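Local coordinates for protein factor essential for expression of methicillin resistance (Staphylococcus aureus, PDB 1LRZ) that adds glycines 2 and 3 of the pentaglycine interpeptide bridge of staphylococcal peptidoglycan, using glycyl-tRNA as the donor, at residues 235-240 with 347-352; 201-206 with 310-315; 62-67 with 406-411. One frame throughout, in Å; residues are numbered along the deposited sequence.

How the interactions relate
Interactions 1 and 2 belong to the same mixed sheet, centres 14 Å apart. Helix 341-355 packs on strand 236-244 in interaction 1, and helix 201-207 on the neighbouring strand 310-320 in interaction 2; the contacts meet where V238 (235-240) packs on F204 (201-206). Both are partly buried. Interaction 3 lies about 42 Å from interaction 1, centre to centre, at the surface of the other sheet's region, where the 62-67 hairpin meets the C-terminal helix. None has a hydrogen bond between its segments. Interaction 1 combines leucine, proline, methionine and tyrosine, interaction 2 packs isoleucine and phenylalanine on proline and alanine, with a glutamate at its margin, and interaction 3 relies on a Met-aromatic contact.

Interaction 1 (235-240 with 347-352); sequences RVLVPL and WEMINY
L237 and Y352 meet where methyl CD1 of L237 comes to 3.5 Å from CE1 of the Y352 ring, approaching it obliquely. The two side chains run at about a right angle. The same methyl lies 4.0 Å from M349 CE, so one leucine branch sits against both the tyrosine and the end of the methionine chain. M349 gets there by folding: bends at chi2 (-51°) and chi3 (-56°) turn its chain back, leaving CE beside L237 and CG 4.0 Å from P239 CG. The proline ring crosses the methionine at about a right angle, and its CG is also 4.2 Å from M349 SD. Y352, one helical turn after E348, projects with its CG anti to the backbone N (chi1 179°), which carries the ring along the helix flank to L237. This is helix-on-sheet packing in the second acetyltransferase-like part of FemA, with helix 341-355 lying over strand 236-244 just before that strand runs into the long helical arm. Within the helix, Y352 N bonds to E348 O (2.9 Å). Around this first shell, F318 touches both P239 and M349, and V193 and F195 of the edge strand touch P239 and E348. The strand is placed by backbone pairing of L237 with F318 and P239 with G316 on one side, and of V238 with L196 and L240 with R194 on the other. At the N-terminal end of the segment, R235 makes a salt bridge to D16 and a hydrogen bond to N321.

Interaction 2 (201-206 with 310-315); sequences LPIFRS and ELPISA
The carbonyl O of I203, a residue that packs on E310 and P312, accepts two bonds from within its own helix: S206 OG at 2.5 Å, short enough that the exact length is doubtful, and more weakly S206 N at 3.2 Å. The hydroxyl donor is tilted 18° from the carbonyl plane. Across the contact the packing is carbon on carbon, with one carboxylate oxygen loosely at its margin. I203 faces the strand with two branches. Its CG2, anti to the backbone N, meets P312 CB at 3.9 Å, the two side chains crossing at about a right angle. Its longer arm extends (chi2 -177°) and brings CD1 to 4.4 Å from E310 OE1. E310, probably ionised, is held by a salt bridge from OE2 to R194 NE. One residue further along the helix, F204 does not point straight at the strand, yet its ring swings in: CD1 reaches 3.9 Å from A315 CB, with the alanine methyl at the ring edge, near its plane. Y225 meets F204 edge-to-face, and F317 meets it at an inclined angle. The axes of 201-206 and 310-315 run at 84° to each other and approach to 8.2 Å. Strand 310-320 leaves the helical arm and pairs with strand 236-244, with a classic beta bulge where I313 and S314 both face A241. The compact side chains of P312 and A315 are consistent with this close approach, and since no polar bond joins the segments, their mutual attraction here is essentially apolar, with the glutamate charge probably balanced by arginine.

Interaction 3 (62-67 with 406-411); sequences PVMKVF and YAAYTA
M64 and Y409 form the tight part of this contact. CG and SD of M64 each lie 3.7 Å from Y409 CD1, and the methionine chain runs obliquely past the tyrosine. The sulfur stands 5.1 Å from the centre of the Y409 ring and 82° off its normal, in plane at the edge: a Met-aromatic contact. Successive bends at chi2 (-61°) and chi3 (-82°) turn the M64 methyl toward the helix backbone, where CE is 3.9 Å from Y409 N. V63 packs more loosely but on the inner side, its CB meeting Y409 CE1 obliquely at 4.3 Å. On the solvent side, M64 CE reaches the exposed A408 CB at 4.1 Å, and K65 and V66, at the hairpin tip, are exposed. The segment is the tip of the beta hairpin joining strands 52-63 and 67-78, closed by V63 N to F67 O (3.0 Å). V66 N bonds to M64 O across a classic gamma turn centred on K65. Underneath, L103 of strand 102-107 touches V63, M64 and F67, and V405 of the C-terminal helix 403-411 touches M64 and F67. With no hydrogen bond between hairpin and helix, the hold probably rests on shape and on the polarisable sulfur lying at the hydrogen-bearing rim of the ring, an attraction that is weak but tolerant of direction.

Interaction 1 (235-240 with 347-352)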
ATOM      1  N   ARG A 235      -8.935   0.833  -9.764  1.00 17.54           N
ATOM      2  CA  ARG A 235      -8.103   1.469  -8.754  1.00 17.51           C
ATOM      3  C   ARG A 235      -7.686   0.500  -7.659  1.00 18.42           C
ATOM      4  O   ARG A 235      -7.229   0.895  -6.584  1.00 17.28           O
ATOM      5  CB  ARG A 235      -8.807   2.701  -8.205  1.00 19.20           C
ATOM      6  CG  ARG A 235      -9.101   3.655  -9.357  1.00 21.86           C
ATOM      7  CD  ARG A 235      -9.060   5.073  -8.946  1.00 30.36           C
ATOM      8  NE  ARG A 235      -9.284   5.967 -10.077  1.00 29.79           N
ATOM      9  CZ  ARG A 235      -9.218   7.287  -9.976  1.00 31.56           C
ATOM     10  NH1 ARG A 235      -9.437   8.056 -11.040  1.00 28.99           N
ATOM     11  NH2 ARG A 235      -8.921   7.833  -8.802  1.00 23.36           N
ATOM     12  N   VAL A 236      -7.855  -0.785  -7.947  1.00 17.73           N
ATOM     13  CA  VAL A 236      -7.425  -1.831  -7.034  1.00 16.54           C
ATOM     14  C   VAL A 236      -6.847  -2.979  -7.862  1.00 18.57           C
ATOM     15  O   VAL A 236      -7.366  -3.310  -8.921  1.00 16.66           O
ATOM     16  CB  VAL A 236      -8.591  -2.343  -6.136  1.00 19.63           C
ATOM     17  CG1 VAL A 236      -9.763  -2.813  -6.989  1.00 22.25           C
ATOM     18  CG2 VAL A 236      -8.095  -3.482  -5.253  1.00 24.45           C
ATOM     19  N   LEU A 237      -5.755  -3.569  -7.384  1.00 18.54           N
ATOM     20  CA  LEU A 237      -5.126  -4.690  -8.067  1.00 16.78           C
ATOM     21  C   LEU A 237      -4.713  -5.679  -6.991  1.00 17.41           C
ATOM     22  O   LEU A 237      -4.345  -5.277  -5.879  1.00 12.83           O
ATOM     23  CB  LEU A 237      -3.897  -4.230  -8.870  1.00 19.81           C
ATOM     24  CG  LEU A 237      -4.168  -3.506 -10.194  1.00 19.41           C
ATOM     25  CD1 LEU A 237      -2.846  -3.043 -10.810  1.00 21.65           C
ATOM     26  CD2 LEU A 237      -4.917  -4.455 -11.139  1.00 18.74           C
ATOM     27  N   VAL A 238      -4.782  -6.965  -7.327  1.00 15.62           N
ATOM     28  CA  VAL A 238      -4.456  -8.041  -6.396  1.00 15.66           C
ATOM     29  C   VAL A 238      -3.378  -8.942  -6.994  1.00 19.13           C
ATOM     30  O   VAL A 238      -3.666 -10.043  -7.471  1.00 19.16           O
ATOM     31  CB  VAL A 238      -5.708  -8.914  -6.090  1.00 20.12           C
ATOM     32  CG1 VAL A 238      -5.379  -9.973  -5.028  1.00 18.24           C
ATOM     33  CG2 VAL A 238      -6.863  -8.031  -5.616  1.00 19.19           C
ATOM     34  N   PRO A 239      -2.121  -8.477  -6.989  1.00 17.15           N
ATOM     35  CA  PRO A 239      -1.065  -9.320  -7.553  1.00 18.39           C
ATOM     36  C   PRO A 239      -0.818 -10.580  -6.722  1.00 19.32           C
ATOM     37  O   PRO A 239      -0.851 -10.544  -5.493  1.00 18.17           O
ATOM     38  CB  PRO A 239       0.148  -8.394  -7.571  1.00 18.80           C
ATOM     39  CG  PRO A 239      -0.106  -7.476  -6.379  1.00 17.30           C
ATOM     40  CD  PRO A 239      -1.582  -7.187  -6.510  1.00 18.18           C
ATOM     41  N   LEU A 240      -0.592 -11.691  -7.417  1.00 20.95           N
ATOM     42  CA  LEU A 240      -0.297 -12.977  -6.799  1.00 19.20           C
ATOM     43  C   LEU A 240       1.019 -13.492  -7.392  1.00 20.72           C
ATOM     44  O   LEU A 240       1.154 -13.603  -8.616  1.00 18.64           O
ATOM     45  CB  LEU A 240      -1.400 -14.012  -7.096  1.00 17.42           C
ATOM     46  CG  LEU A 240      -0.951 -15.464  -6.801  1.00 21.17           C
ATOM     47  CD1 LEU A 240      -0.918 -15.687  -5.286  1.00 18.36           C
ATOM     48  CD2 LEU A 240      -1.872 -16.488  -7.473  1.00 18.81           C
ATOM     49  N   TRP A 347       8.013  -5.816  -6.140  1.00 14.28           N
ATOM     50  CA  TRP A 347       8.682  -5.317  -7.336  1.00 18.32           C
ATOM     51  C   TRP A 347       7.703  -5.029  -8.470  1.00 18.57           C
ATOM     52  O   TRP A 347       7.872  -4.060  -9.216  1.00 16.99           O
ATOM     53  CB  TRP A 347       9.751  -6.301  -7.809  1.00 17.95           C
ATOM     54  CG  TRP A 347      10.656  -5.730  -8.865  1.00 21.96           C
ATOM     55  CD1 TRP A 347      10.918  -6.266 -10.096  1.00 23.83           C
ATOM     56  CD2 TRP A 347      11.445  -4.531  -8.774  1.00 20.95           C
ATOM     57  NE1 TRP A 347      11.812  -5.475 -10.775  1.00 23.59           N
ATOM     58  CE2 TRP A 347      12.147  -4.405  -9.994  1.00 25.00           C
ATOM     59  CE3 TRP A 347      11.608  -3.549  -7.791  1.00 22.80           C
ATOM     60  CZ2 TRP A 347      13.026  -3.341 -10.245  1.00 25.40           C
ATOM     61  CZ3 TRP A 347      12.479  -2.491  -8.040  1.00 23.15           C
ATOM     62  CH2 TRP A 347      13.170  -2.393  -9.265  1.00 25.79           C
ATOM     63  N   GLU A 348       6.680  -5.869  -8.602  1.00 18.70           N
ATOM     64  CA  GLU A 348       5.686  -5.670  -9.655  1.00 17.70           C
ATOM     65  C   GLU A 348       4.969  -4.330  -9.479  1.00 16.98           C
ATOM     66  O   GLU A 348       4.804  -3.579 -10.436  1.00 12.96           O
ATOM     67  CB  GLU A 348       4.649  -6.806  -9.640  1.00 19.70           C
ATOM     68  CG  GLU A 348       3.445  -6.620 -10.591  1.00 22.16           C
ATOM     69  CD  GLU A 348       3.780  -6.901 -12.053  1.00 28.14           C
ATOM     70  OE1 GLU A 348       4.460  -7.915 -12.328  1.00 26.66           O
ATOM     71  OE2 GLU A 348       3.350  -6.120 -12.937  1.00 26.30           O
ATOM     72  N   MET A 349       4.558  -4.028  -8.255  1.00 16.02           N
ATOM     73  CA  MET A 349       3.816  -2.798  -8.018  1.00 16.04           C
ATOM     74  C   MET A 349       4.672  -1.533  -7.969  1.00 15.91           C
ATOM     75  O   MET A 349       4.202  -0.454  -8.325  1.00 15.87           O
ATOM     76  CB  MET A 349       2.947  -2.967  -6.774  1.00 13.22           C
ATOM     77  CG  MET A 349       1.903  -4.110  -6.947  1.00 15.39           C
ATOM     78  SD  MET A 349       0.884  -4.023  -8.486  1.00  3.96           S
ATOM     79  CE  MET A 349       0.241  -2.472  -8.310  1.00 14.00           C
ATOM     80  N   ILE A 350       5.924  -1.655  -7.537  1.00 15.88           N
ATOM     81  CA  ILE A 350       6.817  -0.502  -7.542  1.00 16.70           C
ATOM     82  C   ILE A 350       7.015  -0.145  -9.025  1.00 17.74           C
ATOM     83  O   ILE A 350       7.022   1.034  -9.400  1.00 15.63           O
ATOM     84  CB  ILE A 350       8.192  -0.847  -6.922  1.00 17.55           C
ATOM     85  CG1 ILE A 350       8.065  -0.921  -5.398  1.00 16.60           C
ATOM     86  CG2 ILE A 350       9.234   0.165  -7.362  1.00 12.65           C
ATOM     87  CD1 ILE A 350       9.328  -1.394  -4.699  1.00 17.01           C
ATOM     88  N   ASN A 351       7.167  -1.171  -9.867  1.00 14.21           N
ATOM     89  CA  ASN A 351       7.349  -0.940 -11.301  1.00 14.55           C
ATOM     90  C   ASN A 351       6.088  -0.399 -11.948  1.00 18.58           C
ATOM     91  O   ASN A 351       6.163   0.396 -12.896  1.00 18.21           O
ATOM     92  CB  ASN A 351       7.814  -2.217 -12.004  1.00 16.08           C
ATOM     93  CG  ASN A 351       9.331  -2.310 -12.056  1.00 23.87           C
ATOM     94  OD1 ASN A 351       9.974  -1.580 -12.815  1.00 23.15           O
ATOM     95  ND2 ASN A 351       9.913  -3.179 -11.224  1.00 23.82           N
ATOM     96  N   TYR A 352       4.930  -0.828 -11.441  1.00 16.01           N
ATOM     97  CA  TYR A 352       3.665  -0.334 -11.959  1.00 15.99           C
ATOM     98  C   TYR A 352       3.703   1.196 -11.814  1.00 18.45           C
ATOM     99  O   TYR A 352       3.469   1.932 -12.775  1.00 17.11           O
ATOM    100  CB  TYR A 352       2.500  -0.899 -11.146  1.00 14.31           C
ATOM    101  CG  TYR A 352       1.141  -0.406 -11.608  1.00 17.10           C
ATOM    102  CD1 TYR A 352       0.259  -1.256 -12.286  1.00 18.29           C
ATOM    103  CD2 TYR A 352       0.739   0.919 -11.378  1.00 19.93           C
ATOM    104  CE1 TYR A 352      -0.995  -0.801 -12.722  1.00 20.01           C
ATOM    105  CE2 TYR A 352      -0.505   1.386 -11.809  1.00 17.68           C
ATOM    106  CZ  TYR A 352      -1.364   0.520 -12.479  1.00 22.52           C
ATOM    107  OH  TYR A 352      -2.587   0.974 -12.912  1.00 23.88           O
TER

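Interaction 2 (201-206 with 310-315)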
ATOM      1  N   LEU A 201     -10.452 -14.428  -5.441  1.00 33.15           N
ATOM      2  CA  LEU A 201     -10.170 -13.684  -4.224  1.00 34.92           C
ATOM      3  C   LEU A 201      -9.822 -14.613  -3.056  1.00 35.16           C
ATOM      4  O   LEU A 201      -9.034 -14.249  -2.184  1.00 38.02           O
ATOM      5  CB  LEU A 201     -11.358 -12.781  -3.874  1.00 35.10           C
ATOM      6  CG  LEU A 201     -11.088 -11.632  -2.894  1.00 38.48           C
ATOM      7  CD1 LEU A 201      -9.832 -10.863  -3.298  1.00 34.74           C
ATOM      8  CD2 LEU A 201     -12.298 -10.713  -2.868  1.00 37.34           C
ATOM      9  N   PRO A 202     -10.401 -15.826  -3.020  1.00 35.01           N
ATOM     10  CA  PRO A 202     -10.056 -16.717  -1.905  1.00 35.15           C
ATOM     11  C   PRO A 202      -8.575 -17.124  -1.860  1.00 34.11           C
ATOM     12  O   PRO A 202      -8.061 -17.470  -0.790  1.00 32.67           O
ATOM     13  CB  PRO A 202     -11.003 -17.908  -2.091  1.00 36.02           C
ATOM     14  CG  PRO A 202     -11.382 -17.849  -3.555  1.00 39.77           C
ATOM     15  CD  PRO A 202     -11.528 -16.369  -3.799  1.00 34.25           C
ATOM     16  N   ILE A 203      -7.897 -17.093  -3.010  1.00 31.19           N
ATOM     17  CA  ILE A 203      -6.473 -17.419  -3.042  1.00 29.51           C
ATOM     18  C   ILE A 203      -5.760 -16.357  -2.210  1.00 30.15           C
ATOM     19  O   ILE A 203      -4.906 -16.671  -1.382  1.00 30.29           O
ATOM     20  CB  ILE A 203      -5.879 -17.375  -4.472  1.00 30.76           C
ATOM     21  CG1 ILE A 203      -6.527 -18.439  -5.356  1.00 33.42           C
ATOM     22  CG2 ILE A 203      -4.366 -17.595  -4.408  1.00 29.92           C
ATOM     23  CD1 ILE A 203      -5.940 -18.501  -6.757  1.00 31.11           C
ATOM     24  N   PHE A 204      -6.114 -15.094  -2.442  1.00 29.21           N
ATOM     25  CA  PHE A 204      -5.522 -13.980  -1.699  1.00 28.85           C
ATOM     26  C   PHE A 204      -5.860 -14.139  -0.220  1.00 28.83           C
ATOM     27  O   PHE A 204      -5.009 -13.964   0.653  1.00 28.09           O
ATOM     28  CB  PHE A 204      -6.080 -12.641  -2.202  1.00 29.59           C
ATOM     29  CG  PHE A 204      -5.881 -11.505  -1.236  1.00 30.70           C
ATOM     30  CD1 PHE A 204      -4.622 -10.928  -1.065  1.00 28.70           C
ATOM     31  CD2 PHE A 204      -6.949 -11.043  -0.461  1.00 28.90           C
ATOM     32  CE1 PHE A 204      -4.424  -9.907  -0.127  1.00 29.37           C
ATOM     33  CE2 PHE A 204      -6.767 -10.022   0.481  1.00 28.90           C
ATOM     34  CZ  PHE A 204      -5.500  -9.450   0.649  1.00 29.40           C
ATOM     35  N   ARG A 205      -7.118 -14.474   0.044  1.00 29.86           N
ATOM     36  CA  ARG A 205      -7.611 -14.662   1.403  1.00 36.34           C
ATOM     37  C   ARG A 205      -6.848 -15.734   2.169  1.00 36.69           C
ATOM     38  O   ARG A 205      -6.688 -15.637   3.385  1.00 36.86           O
ATOM     39  CB  ARG A 205      -9.095 -15.024   1.363  1.00 38.43           C
ATOM     40  CG  ARG A 205      -9.973 -13.933   0.770  1.00 48.31           C
ATOM     41  CD  ARG A 205     -10.829 -13.283   1.843  1.00 54.80           C
ATOM     42  NE  ARG A 205     -10.027 -12.783   2.952  1.00 59.92           N
ATOM     43  CZ  ARG A 205     -10.529 -12.380   4.117  1.00 63.04           C
ATOM     44  NH1 ARG A 205     -11.832 -12.423   4.336  1.00 64.33           N
ATOM     45  NH2 ARG A 205      -9.733 -11.897   5.062  1.00 64.89           N
ATOM     46  N   SER A 206      -6.370 -16.751   1.459  1.00 36.58           N
ATOM     47  CA  SER A 206      -5.631 -17.830   2.106  1.00 39.57           C
ATOM     48  C   SER A 206      -4.356 -17.321   2.777  1.00 41.50           C
ATOM     49  O   SER A 206      -3.889 -17.912   3.749  1.00 42.75           O
ATOM     50  CB  SER A 206      -5.265 -18.918   1.095  1.00 40.20           C
ATOM     51  OG  SER A 206      -4.202 -18.485   0.258  1.00 43.00           O
ATOM     52  N   GLU A 310      -0.130 -25.115  -9.970  1.00 28.41           N
ATOM     53  CA  GLU A 310       0.109 -23.728  -9.572  1.00 31.55           C
ATOM     54  C   GLU A 310       0.291 -23.600  -8.073  1.00 30.27           C
ATOM     55  O   GLU A 310      -0.601 -23.937  -7.297  1.00 32.46           O
ATOM     56  CB  GLU A 310      -1.019 -22.771  -9.984  1.00 30.71           C
ATOM     57  CG  GLU A 310      -0.619 -21.314  -9.651  1.00 32.07           C
ATOM     58  CD  GLU A 310      -1.686 -20.267  -9.942  1.00 29.22           C
ATOM     59  OE1 GLU A 310      -2.652 -20.136  -9.153  1.00 33.65           O
ATOM     60  OE2 GLU A 310      -1.546 -19.560 -10.958  1.00 28.61           O
ATOM     61  N   LEU A 311       1.457 -23.109  -7.672  1.00 29.76           N
ATOM     62  CA  LEU A 311       1.735 -22.914  -6.260  1.00 28.08           C
ATOM     63  C   LEU A 311       1.731 -21.420  -5.950  1.00 27.46           C
ATOM     64  O   LEU A 311       2.636 -20.683  -6.361  1.00 24.91           O
ATOM     65  CB  LEU A 311       3.095 -23.503  -5.877  1.00 28.84           C
ATOM     66  CG  LEU A 311       3.396 -23.363  -4.379  1.00 32.23           C
ATOM     67  CD1 LEU A 311       2.378 -24.172  -3.588  1.00 31.46           C
ATOM     68  CD2 LEU A 311       4.811 -23.831  -4.065  1.00 32.76           C
ATOM     69  N   PRO A 312       0.690 -20.945  -5.251  1.00 27.71           N
ATOM     70  CA  PRO A 312       0.620 -19.523  -4.902  1.00 24.96           C
ATOM     71  C   PRO A 312       1.569 -19.342  -3.730  1.00 25.86           C
ATOM     72  O   PRO A 312       1.536 -20.145  -2.796  1.00 25.36           O
ATOM     73  CB  PRO A 312      -0.842 -19.333  -4.512  1.00 22.94           C
ATOM     74  CG  PRO A 312      -1.197 -20.661  -3.904  1.00 29.49           C
ATOM     75  CD  PRO A 312      -0.538 -21.657  -4.844  1.00 28.99           C
ATOM     76  N   ILE A 313       2.420 -18.318  -3.769  1.00 20.84           N
ATOM     77  CA  ILE A 313       3.369 -18.131  -2.673  1.00 22.03           C
ATOM     78  C   ILE A 313       3.320 -16.792  -1.930  1.00 21.78           C
ATOM     79  O   ILE A 313       3.838 -16.680  -0.818  1.00 20.39           O
ATOM     80  CB  ILE A 313       4.796 -18.391  -3.161  1.00 21.88           C
ATOM     81  CG1 ILE A 313       5.142 -17.444  -4.309  1.00 19.69           C
ATOM     82  CG2 ILE A 313       4.908 -19.851  -3.633  1.00 22.29           C
ATOM     83  CD1 ILE A 313       6.618 -17.467  -4.674  1.00 19.42           C
ATOM     84  N   SER A 314       2.699 -15.783  -2.534  1.00 20.12           N
ATOM     85  CA  SER A 314       2.587 -14.474  -1.893  1.00 19.01           C
ATOM     86  C   SER A 314       1.540 -13.660  -2.649  1.00 20.12           C
ATOM     87  O   SER A 314       1.351 -13.843  -3.852  1.00 17.21           O
ATOM     88  CB  SER A 314       3.949 -13.755  -1.922  1.00 20.75           C
ATOM     89  OG  SER A 314       3.947 -12.579  -1.123  1.00 24.07           O
ATOM     90  N   ALA A 315       0.847 -12.770  -1.944  1.00 19.85           N
ATOM     91  CA  ALA A 315      -0.165 -11.939  -2.587  1.00 18.19           C
ATOM     92  C   ALA A 315      -0.313 -10.620  -1.849  1.00 18.31           C
ATOM     93  O   ALA A 315       0.045 -10.508  -0.668  1.00 15.33           O
ATOM     94  CB  ALA A 315      -1.513 -12.668  -2.628  1.00 18.43           C
TER

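Interaction 3 (62-67 with 406-411)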
ATOM      1  N   PRO A  62     -26.126   6.991  12.304  1.00 24.71           N
ATOM      2  CA  PRO A  62     -27.002   7.401  13.406  1.00 24.03           C
ATOM      3  C   PRO A  62     -26.459   7.039  14.785  1.00 22.14           C
ATOM      4  O   PRO A  62     -25.963   5.936  14.995  1.00 24.09           O
ATOM      5  CB  PRO A  62     -28.322   6.693  13.087  1.00 24.62           C
ATOM      6  CG  PRO A  62     -27.893   5.494  12.310  1.00 31.41           C
ATOM      7  CD  PRO A  62     -26.807   6.038  11.413  1.00 24.77           C
ATOM      8  N   VAL A  63     -26.522   7.995  15.706  1.00 21.47           N
ATOM      9  CA  VAL A  63     -26.083   7.785  17.079  1.00 20.32           C
ATOM     10  C   VAL A  63     -27.013   8.555  18.009  1.00 23.06           C
ATOM     11  O   VAL A  63     -27.569   9.594  17.633  1.00 21.71           O
ATOM     12  CB  VAL A  63     -24.629   8.279  17.325  1.00 23.17           C
ATOM     13  CG1 VAL A  63     -23.656   7.464  16.484  1.00 24.53           C
ATOM     14  CG2 VAL A  63     -24.518   9.779  16.995  1.00 21.51           C
ATOM     15  N   MET A  64     -27.176   8.035  19.223  1.00 19.01           N
ATOM     16  CA  MET A  64     -28.028   8.658  20.220  1.00 20.11           C
ATOM     17  C   MET A  64     -29.441   9.017  19.710  1.00 19.01           C
ATOM     18  O   MET A  64     -29.938  10.134  19.915  1.00 18.70           O
ATOM     19  CB  MET A  64     -27.317   9.883  20.807  1.00 13.41           C
ATOM     20  CG  MET A  64     -25.985   9.528  21.504  1.00 20.69           C
ATOM     21  SD  MET A  64     -26.157   8.375  22.927  1.00 10.42           S
ATOM     22  CE  MET A  64     -26.607   9.545  24.147  1.00 17.82           C
ATOM     23  N   LYS A  65     -30.061   8.056  19.025  1.00 19.37           N
ATOM     24  CA  LYS A  65     -31.429   8.166  18.525  1.00 21.76           C
ATOM     25  C   LYS A  65     -31.731   9.068  17.336  1.00 21.40           C
ATOM     26  O   LYS A  65     -32.201   8.598  16.302  1.00 22.33           O
ATOM     27  CB  LYS A  65     -32.367   8.580  19.671  1.00 26.28           C
ATOM     28  CG  LYS A  65     -32.119   7.876  20.991  1.00 30.15           C
ATOM     29  CD  LYS A  65     -32.335   6.388  20.885  1.00 36.03           C
ATOM     30  CE  LYS A  65     -32.284   5.761  22.270  1.00 42.00           C
ATOM     31  NZ  LYS A  65     -32.452   4.281  22.221  1.00 48.74           N
ATOM     32  N   VAL A  66     -31.504  10.368  17.496  1.00 20.11           N
ATOM     33  CA  VAL A  66     -31.814  11.309  16.428  1.00 20.09           C
ATOM     34  C   VAL A  66     -30.610  12.024  15.849  1.00 21.64           C
ATOM     35  O   VAL A  66     -30.753  12.807  14.913  1.00 26.11           O
ATOM     36  CB  VAL A  66     -32.792  12.407  16.910  1.00 20.86           C
ATOM     37  CG1 VAL A  66     -34.156  11.814  17.189  1.00 20.38           C
ATOM     38  CG2 VAL A  66     -32.225  13.094  18.161  1.00 16.93           C
ATOM     39  N   PHE A  67     -29.428  11.767  16.391  1.00 20.64           N
ATOM     40  CA  PHE A  67     -28.229  12.442  15.901  1.00 19.06           C
ATOM     41  C   PHE A  67     -27.390  11.609  14.943  1.00 19.44           C
ATOM     42  O   PHE A  67     -27.743  10.480  14.594  1.00 17.51           O
ATOM     43  CB  PHE A  67     -27.367  12.894  17.080  1.00 18.58           C
ATOM     44  CG  PHE A  67     -28.042  13.893  17.972  1.00 20.32           C
ATOM     45  CD1 PHE A  67     -28.771  13.475  19.078  1.00 18.93           C
ATOM     46  CD2 PHE A  67     -27.979  15.254  17.681  1.00 22.47           C
ATOM     47  CE1 PHE A  67     -29.438  14.402  19.895  1.00 20.18           C
ATOM     48  CE2 PHE A  67     -28.641  16.193  18.488  1.00 25.16           C
ATOM     49  CZ  PHE A  67     -29.372  15.761  19.597  1.00 20.00           C
ATOM     50  N   TYR A 406     -23.183  14.450  23.799  1.00 22.76           N
ATOM     51  CA  TYR A 406     -21.948  13.754  23.457  1.00 23.20           C
ATOM     52  C   TYR A 406     -21.311  13.184  24.736  1.00 25.37           C
ATOM     53  O   TYR A 406     -20.736  12.089  24.731  1.00 22.06           O
ATOM     54  CB  TYR A 406     -20.983  14.709  22.757  1.00 22.86           C
ATOM     55  CG  TYR A 406     -19.688  14.043  22.342  1.00 26.79           C
ATOM     56  CD1 TYR A 406     -19.687  12.995  21.416  1.00 23.20           C
ATOM     57  CD2 TYR A 406     -18.469  14.448  22.888  1.00 26.63           C
ATOM     58  CE1 TYR A 406     -18.501  12.364  21.040  1.00 29.87           C
ATOM     59  CE2 TYR A 406     -17.273  13.824  22.524  1.00 32.26           C
ATOM     60  CZ  TYR A 406     -17.297  12.782  21.600  1.00 30.54           C
ATOM     61  OH  TYR A 406     -16.123  12.151  21.259  1.00 33.66           O
ATOM     62  N   ALA A 407     -21.423  13.928  25.836  1.00 26.10           N
ATOM     63  CA  ALA A 407     -20.881  13.465  27.114  1.00 28.75           C
ATOM     64  C   ALA A 407     -21.581  12.165  27.521  1.00 29.94           C
ATOM     65  O   ALA A 407     -20.938  11.209  27.961  1.00 28.98           O
ATOM     66  CB  ALA A 407     -21.078  14.535  28.194  1.00 29.69           C
ATOM     67  N   ALA A 408     -22.903  12.123  27.366  1.00 29.77           N
ATOM     68  CA  ALA A 408     -23.655  10.921  27.715  1.00 29.80           C
ATOM     69  C   ALA A 408     -23.229   9.769  26.803  1.00 30.88           C
ATOM     70  O   ALA A 408     -23.071   8.630  27.249  1.00 27.23           O
ATOM     71  CB  ALA A 408     -25.156  11.178  27.572  1.00 31.25           C
ATOM     72  N   TYR A 409     -23.033  10.089  25.526  1.00 31.99           N
ATOM     73  CA  TYR A 409     -22.636   9.109  24.521  1.00 32.68           C
ATOM     74  C   TYR A 409     -21.299   8.442  24.842  1.00 35.69           C
ATOM     75  O   TYR A 409     -21.149   7.224  24.693  1.00 34.31           O
ATOM     76  CB  TYR A 409     -22.538   9.779  23.151  1.00 32.40           C
ATOM     77  CG  TYR A 409     -21.983   8.877  22.078  1.00 34.26           C
ATOM     78  CD1 TYR A 409     -22.739   7.815  21.573  1.00 34.90           C
ATOM     79  CD2 TYR A 409     -20.696   9.077  21.568  1.00 35.40           C
ATOM     80  CE1 TYR A 409     -22.229   6.977  20.585  1.00 36.73           C
ATOM     81  CE2 TYR A 409     -20.177   8.244  20.580  1.00 36.83           C
ATOM     82  CZ  TYR A 409     -20.949   7.197  20.092  1.00 38.36           C
ATOM     83  OH  TYR A 409     -20.444   6.379  19.107  1.00 42.57           O
ATOM     84  N   THR A 410     -20.328   9.244  25.269  1.00 35.75           N
ATOM     85  CA  THR A 410     -19.006   8.724  25.589  1.00 38.91           C
ATOM     86  C   THR A 410     -19.038   7.895  26.866  1.00 41.14           C
ATOM     87  O   THR A 410     -18.297   6.921  27.005  1.00 42.82           O
ATOM     88  CB  THR A 410     -17.981   9.866  25.744  1.00 37.34           C
ATOM     89  OG1 THR A 410     -18.474  10.832  26.675  1.00 39.39           O
ATOM     90  CG2 THR A 410     -17.739  10.548  24.415  1.00 38.32           C
ATOM     91  N   ALA A 411     -19.909   8.284  27.791  1.00 42.43           N
ATOM     92  CA  ALA A 411     -20.057   7.576  29.056  1.00 43.75           C
ATOM     93  C   ALA A 411     -20.500   6.139  28.813  1.00 46.01           C
ATOM     94  O   ALA A 411     -20.218   5.253  29.618  1.00 47.81           O
ATOM     95  CB  ALA A 411     -21.070   8.290  29.935  1.00 42.84           C
TER